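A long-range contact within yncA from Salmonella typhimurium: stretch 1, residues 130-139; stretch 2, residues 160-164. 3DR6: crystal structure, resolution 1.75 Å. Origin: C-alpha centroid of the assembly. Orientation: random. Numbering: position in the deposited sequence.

Stretch 1 (130-139) SIRLHHSLGF
Stretch 2, residues 160-164: FMQLQ

Stretch 1 enters as a helix and leaves through a turn; all of stretch 2, Phe 160 to Gln 164, is strand, continuing one that begins earlier in the chain. The axes of the helix, which also begins earlier, and the strand run nearly parallel, 11° apart in direction and 9.7 Å apart at closest approach, and the contact buries 396 Å², both sides summed. No direct hydrogen bond crosses it.

Ser 130 (phi/psi -66/-40) makes no contact itself, but its O accepts from His 134 N at 2.9 Å and from His 134 ND1 at 2.7 Å, the latter with an N-H...O angle of 161°. The CA-to-CB bond of Ile 131 (-59/-45; chi1 m, chi2 t) points sideways, and its CG2 lies 4.1 Å from Met 161 SE.

The CA-to-CB bond of His 134 (-66/-43; chi1 -76°, chi2 85°) points toward the strand, and its CB lies 3.6 Å from Met 161 SE. The selenium sits obliquely to the ring, 5.1 Å from the His 134 centroid. Met 161 is a selenomethionine (-120/154) with chi values m, t, p; its CA-to-CB bond points toward stretch 1, and its CE lies 3.4 Å from His 135 CE1, 3.8 Å from Ile 131 O and 3.7 Å from Phe 139 O. His 135 (-55/-38; chi1 -83°, chi2 -46°) has a CA-to-CB bond pointing away, yet its ring returns: Met 161 CE lies 3.5 Å from the His 135 ring centroid and 18° off its normal, a CH-pi contact over one face. His 135 ND1 also donates to Phe 139 O at 3.2 Å.

A type I beta turn runs from His 135 to Gly 138, with Gly 138 N donating to His 135 O at 3.0 Å. Ser 136 (-69/-14) is out of reach; Leu 137 (-108/11; chi1 m, chi2 t) brings its O to 3.8 Å from Leu 163 CD2. Gly 138 adopts 93/4, where a CB would jam against the preceding carbonyl O and lie 3.5 Å from Leu 163 CD1. One water donates to Gly 138 O at 2.7 Å and, weakly, to Gln 162 O at 3.4 Å, bridging the backbones.

Phe 139 (-69/149; chi1 -77°, chi2 77°) marks the register, its CA 4.6 Å from Leu 163 CA. Phe 139 N donates to His 134 O at 3.0 Å, while Phe 139 CA makes a CA-H...O contact with Gln 162 O (3.3 Å, 139° at H). The CA-to-CB bond of Leu 163 (-135/120; chi1 t, chi2 p) points toward stretch 1 and places CB 3.7 Å from the Phe 139 ring centroid, 4° off the normal, almost directly over one face. Phe 139 CB packs 4.0 Å from Met 161 CE. The CA-to-CB bonds of Gln 162 (-143/158; chi1 p) and Gln 164 (-80/131) point away.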

ATOM      1  N   SER C 130      14.895  14.017   4.277  1.00 22.37           N
ATOM      2  CA  SER C 130      14.654  12.574   4.313  1.00 22.13           C
ATOM      3  C   SER C 130      15.097  11.900   3.000  1.00 22.02           C
ATOM      4  O   SER C 130      15.682  10.810   3.010  1.00 21.76           O
ATOM      5  CB  SER C 130      13.183  12.268   4.624  1.00 22.75           C
ATOM      6  OG  SER C 130      12.986  10.856   4.677  1.00 23.16           O
ATOM      7  N   ILE C 131      14.828  12.561   1.877  1.00 21.52           N
ATOM      8  CA  ILE C 131      15.266  12.067   0.578  1.00 20.89           C
ATOM      9  C   ILE C 131      16.796  11.910   0.522  1.00 21.17           C
ATOM     10  O   ILE C 131      17.310  10.879   0.074  1.00 20.37           O
ATOM     11  CB  ILE C 131      14.691  12.960  -0.548  1.00 20.88           C
ATOM     12  CG1 ILE C 131      13.155  12.779  -0.554  1.00 19.67           C
ATOM     13  CG2 ILE C 131      15.336  12.624  -1.909  1.00 20.08           C
ATOM     14  CD1 ILE C 131      12.394  13.735  -1.475  1.00 21.40           C
ATOM     15  N   ARG C 132      17.506  12.925   1.013  1.00 20.33           N
ATOM     16  CA  ARG C 132      18.981  12.886   1.086  1.00 21.21           C
ATOM     17  C   ARG C 132      19.492  11.742   1.965  1.00 19.67           C
ATOM     18  O   ARG C 132      20.437  11.025   1.587  1.00 18.78           O
ATOM     19  CB  ARG C 132      19.481  14.250   1.600  1.00 21.27           C
ATOM     20  CG  ARG C 132      20.991  14.445   1.700  1.00 25.38           C
ATOM     21  CD  ARG C 132      21.313  15.913   2.145  1.00 25.39           C
ATOM     22  NE  ARG C 132      20.275  16.859   1.702  1.00 33.48           N
ATOM     23  CZ  ARG C 132      19.522  17.629   2.500  1.00 35.42           C
ATOM     24  NH1 ARG C 132      18.590  18.422   1.973  1.00 35.20           N
ATOM     25  NH2 ARG C 132      19.701  17.626   3.819  1.00 37.59           N
ATOM     26  N   LEU C 133      18.864  11.575   3.127  1.00 18.82           N
ATOM     27  CA  LEU C 133      19.237  10.548   4.080  1.00 19.07           C
ATOM     28  C   LEU C 133      19.065   9.188   3.413  1.00 18.46           C
ATOM     29  O   LEU C 133      19.918   8.324   3.498  1.00 18.70           O
ATOM     30  CB  LEU C 133      18.358  10.650   5.331  1.00 19.33           C
ATOM     31  CG  LEU C 133      18.551   9.647   6.479  1.00 20.84           C
ATOM     32  CD1 LEU C 133      18.064  10.225   7.800  1.00 22.76           C
ATOM     33  CD2 LEU C 133      17.876   8.300   6.197  1.00 20.46           C
ATOM     34  N   HIS C 134      17.936   8.995   2.745  1.00 17.95           N
ATOM     35  CA  HIS C 134      17.710   7.729   2.061  1.00 17.80           C
ATOM     36  C   HIS C 134      18.670   7.459   0.894  1.00 18.05           C
ATOM     37  O   HIS C 134      19.144   6.331   0.744  1.00 18.19           O
ATOM     38  CB  HIS C 134      16.231   7.640   1.629  1.00 16.69           C
ATOM     39  CG  HIS C 134      15.306   7.326   2.765  1.00 17.28           C
ATOM     40  ND1 HIS C 134      14.793   8.292   3.606  1.00 18.46           N
ATOM     41  CD2 HIS C 134      14.786   6.150   3.184  1.00 18.22           C
ATOM     42  CE1 HIS C 134      14.024   7.719   4.514  1.00 17.76           C
ATOM     43  NE2 HIS C 134      13.986   6.422   4.265  1.00 18.58           N
ATOM     44  N   HIS C 135      18.947   8.469   0.067  1.00 18.00           N
ATOM     45  CA  HIS C 135      19.944   8.330  -1.006  1.00 18.76           C
ATOM     46  C   HIS C 135      21.295   7.873  -0.448  1.00 17.92           C
ATOM     47  O   HIS C 135      21.998   7.056  -1.077  1.00 17.95           O
ATOM     48  CB  HIS C 135      20.155   9.658  -1.739  1.00 19.42           C
ATOM     49  CG  HIS C 135      19.142   9.944  -2.806  1.00 22.24           C
ATOM     50  ND1 HIS C 135      18.739   9.008  -3.739  1.00 25.44           N
ATOM     51  CD2 HIS C 135      18.481  11.089  -3.112  1.00 22.61           C
ATOM     52  CE1 HIS C 135      17.851   9.557  -4.552  1.00 24.88           C
ATOM     53  NE2 HIS C 135      17.691  10.824  -4.205  1.00 25.40           N
ATOM     54  N   SER C 136      21.644   8.388   0.733  1.00 16.85           N
ATOM     55  CA  SER C 136      22.934   8.087   1.359  1.00 16.88           C
ATOM     56  C   SER C 136      23.033   6.639   1.836  1.00 16.51           C
ATOM     57  O   SER C 136      24.138   6.169   2.172  1.00 15.48           O
ATOM     58  CB  SER C 136      23.233   9.039   2.537  1.00 16.87           C
ATOM     59  OG  SER C 136      22.617   8.618   3.743  1.00 18.80           O
ATOM     60  N   LEU C 137      21.889   5.948   1.884  1.00 16.05           N
ATOM     61  CA  LEU C 137      21.843   4.528   2.213  1.00 16.71           C
ATOM     62  C   LEU C 137      21.529   3.658   0.992  1.00 17.25           C
ATOM     63  O   LEU C 137      21.256   2.443   1.119  1.00 17.57           O
ATOM     64  CB  LEU C 137      20.830   4.269   3.341  1.00 17.26           C
ATOM     65  CG  LEU C 137      21.264   4.480   4.800  1.00 18.77           C
ATOM     66  CD1 LEU C 137      20.048   4.656   5.717  1.00 20.86           C
ATOM     67  CD2 LEU C 137      22.148   3.337   5.302  1.00 21.69           C
ATOM     68  N   GLY C 138      21.564   4.266  -0.188  1.00 15.83           N
ATOM     69  CA  GLY C 138      21.450   3.493  -1.405  1.00 15.94           C
ATOM     70  C   GLY C 138      20.030   3.374  -1.925  1.00 15.96           C
ATOM     71  O   GLY C 138      19.813   2.700  -2.940  1.00 15.96           O
ATOM     72  N   PHE C 139      19.081   4.047  -1.260  1.00 15.78           N
ATOM     73  CA  PHE C 139      17.682   4.082  -1.749  1.00 16.45           C
ATOM     74  C   PHE C 139      17.592   4.896  -3.040  1.00 17.25           C
ATOM     75  O   PHE C 139      18.344   5.869  -3.225  1.00 16.74           O
ATOM     76  CB  PHE C 139      16.738   4.704  -0.699  1.00 15.92           C
ATOM     77  CG  PHE C 139      16.388   3.784   0.439  1.00 16.97           C
ATOM     78  CD1 PHE C 139      17.317   3.551   1.488  1.00 17.73           C
ATOM     79  CD2 PHE C 139      15.117   3.188   0.517  1.00 17.14           C
ATOM     80  CE1 PHE C 139      16.976   2.681   2.556  1.00 17.05           C
ATOM     81  CE2 PHE C 139      14.782   2.333   1.580  1.00 15.96           C
ATOM     82  CZ  PHE C 139      15.699   2.084   2.594  1.00 16.00           C
ATOM     83  N   PHE C 160       7.808   7.423  -3.016  1.00 15.75           N
ATOM     84  CA  PHE C 160       8.365   6.160  -2.546  1.00 15.64           C
ATOM     85  C   PHE C 160       9.819   6.092  -2.946  1.00 15.84           C
ATOM     86  O   PHE C 160      10.189   6.438  -4.078  1.00 15.84           O
ATOM     87  CB  PHE C 160       7.681   4.916  -3.092  1.00 16.08           C
ATOM     88  CG  PHE C 160       6.360   4.592  -2.453  1.00 15.84           C
ATOM     89  CD1 PHE C 160       5.252   4.380  -3.273  1.00 14.53           C
ATOM     90  CD2 PHE C 160       6.227   4.446  -1.050  1.00 14.10           C
ATOM     91  CE1 PHE C 160       3.977   4.035  -2.707  1.00 16.29           C
ATOM     92  CE2 PHE C 160       4.980   4.093  -0.493  1.00 13.89           C
ATOM     93  CZ  PHE C 160       3.852   3.894  -1.335  1.00 15.49           C
HETATM   94  N   MSE C 161      10.634   5.668  -1.997  1.00 14.83           N
HETATM   95  CA  MSE C 161      12.001   5.245  -2.324  1.00 15.53           C
HETATM   96  C   MSE C 161      12.202   3.789  -1.937  1.00 15.67           C
HETATM   97  O   MSE C 161      11.499   3.252  -1.065  1.00 16.64           O
HETATM   98  CB  MSE C 161      13.027   6.137  -1.651  1.00 15.25           C
HETATM   99  CG  MSE C 161      12.833   7.608  -1.989  1.00 16.85           C
HETATM  100 SE   MSE C 161      14.198   8.757  -1.135  0.70 14.34          SE
HETATM  101  CE  MSE C 161      15.716   8.251  -2.209  1.00 17.12           C
ATOM    102  N   GLN C 162      13.120   3.124  -2.613  1.00 15.32           N
ATOM    103  CA  GLN C 162      13.319   1.720  -2.296  1.00 14.75           C
ATOM    104  C   GLN C 162      14.781   1.290  -2.361  1.00 14.65           C
ATOM    105  O   GLN C 162      15.583   1.915  -3.021  1.00 13.86           O
ATOM    106  CB  GLN C 162      12.474   0.819  -3.182  1.00 15.00           C
ATOM    107  CG  GLN C 162      12.889   0.789  -4.672  1.00 14.52           C
ATOM    108  CD  GLN C 162      11.923  -0.050  -5.493  1.00 16.49           C
ATOM    109  OE1 GLN C 162      10.809   0.416  -5.847  1.00 16.47           O
ATOM    110  NE2 GLN C 162      12.326  -1.288  -5.797  1.00 17.71           N
ATOM    111  N   LEU C 163      15.074   0.204  -1.660  1.00 14.32           N
ATOM    112  CA  LEU C 163      16.409  -0.386  -1.621  1.00 15.41           C
ATOM    113  C   LEU C 163      16.254  -1.881  -1.783  1.00 14.71           C
ATOM    114  O   LEU C 163      15.578  -2.535  -0.971  1.00 14.89           O
ATOM    115  CB  LEU C 163      17.118  -0.080  -0.285  1.00 15.57           C
ATOM    116  CG  LEU C 163      18.448  -0.816  -0.031  1.00 14.55           C
ATOM    117  CD1 LEU C 163      19.530  -0.335  -1.039  1.00 15.85           C
ATOM    118  CD2 LEU C 163      18.907  -0.565   1.400  1.00 16.83           C
ATOM    119  N   GLN C 164      16.858  -2.424  -2.831  1.00 14.37           N
ATOM    120  CA  GLN C 164      16.882  -3.885  -3.015  1.00 14.24           C
ATOM    121  C   GLN C 164      17.975  -4.452  -2.118  1.00 14.65           C
ATOM    122  O   GLN C 164      19.108  -3.960  -2.096  1.00 14.12           O
ATOM    123  CB  GLN C 164      17.105  -4.243  -4.494  1.00 14.01           C
ATOM    124  CG  GLN C 164      16.829  -5.707  -4.772  1.00 15.64           C
ATOM    125  CD  GLN C 164      16.845  -6.059  -6.244  1.00 16.43           C
ATOM    126  OE1 GLN C 164      16.119  -5.454  -7.042  1.00 17.34           O
ATOM    127  NE2 GLN C 164      17.643  -7.060  -6.608  1.00 17.53           N
TER
HETATM  128  O   HOH W   1      18.336   1.739  -5.026  1.00 19.74           O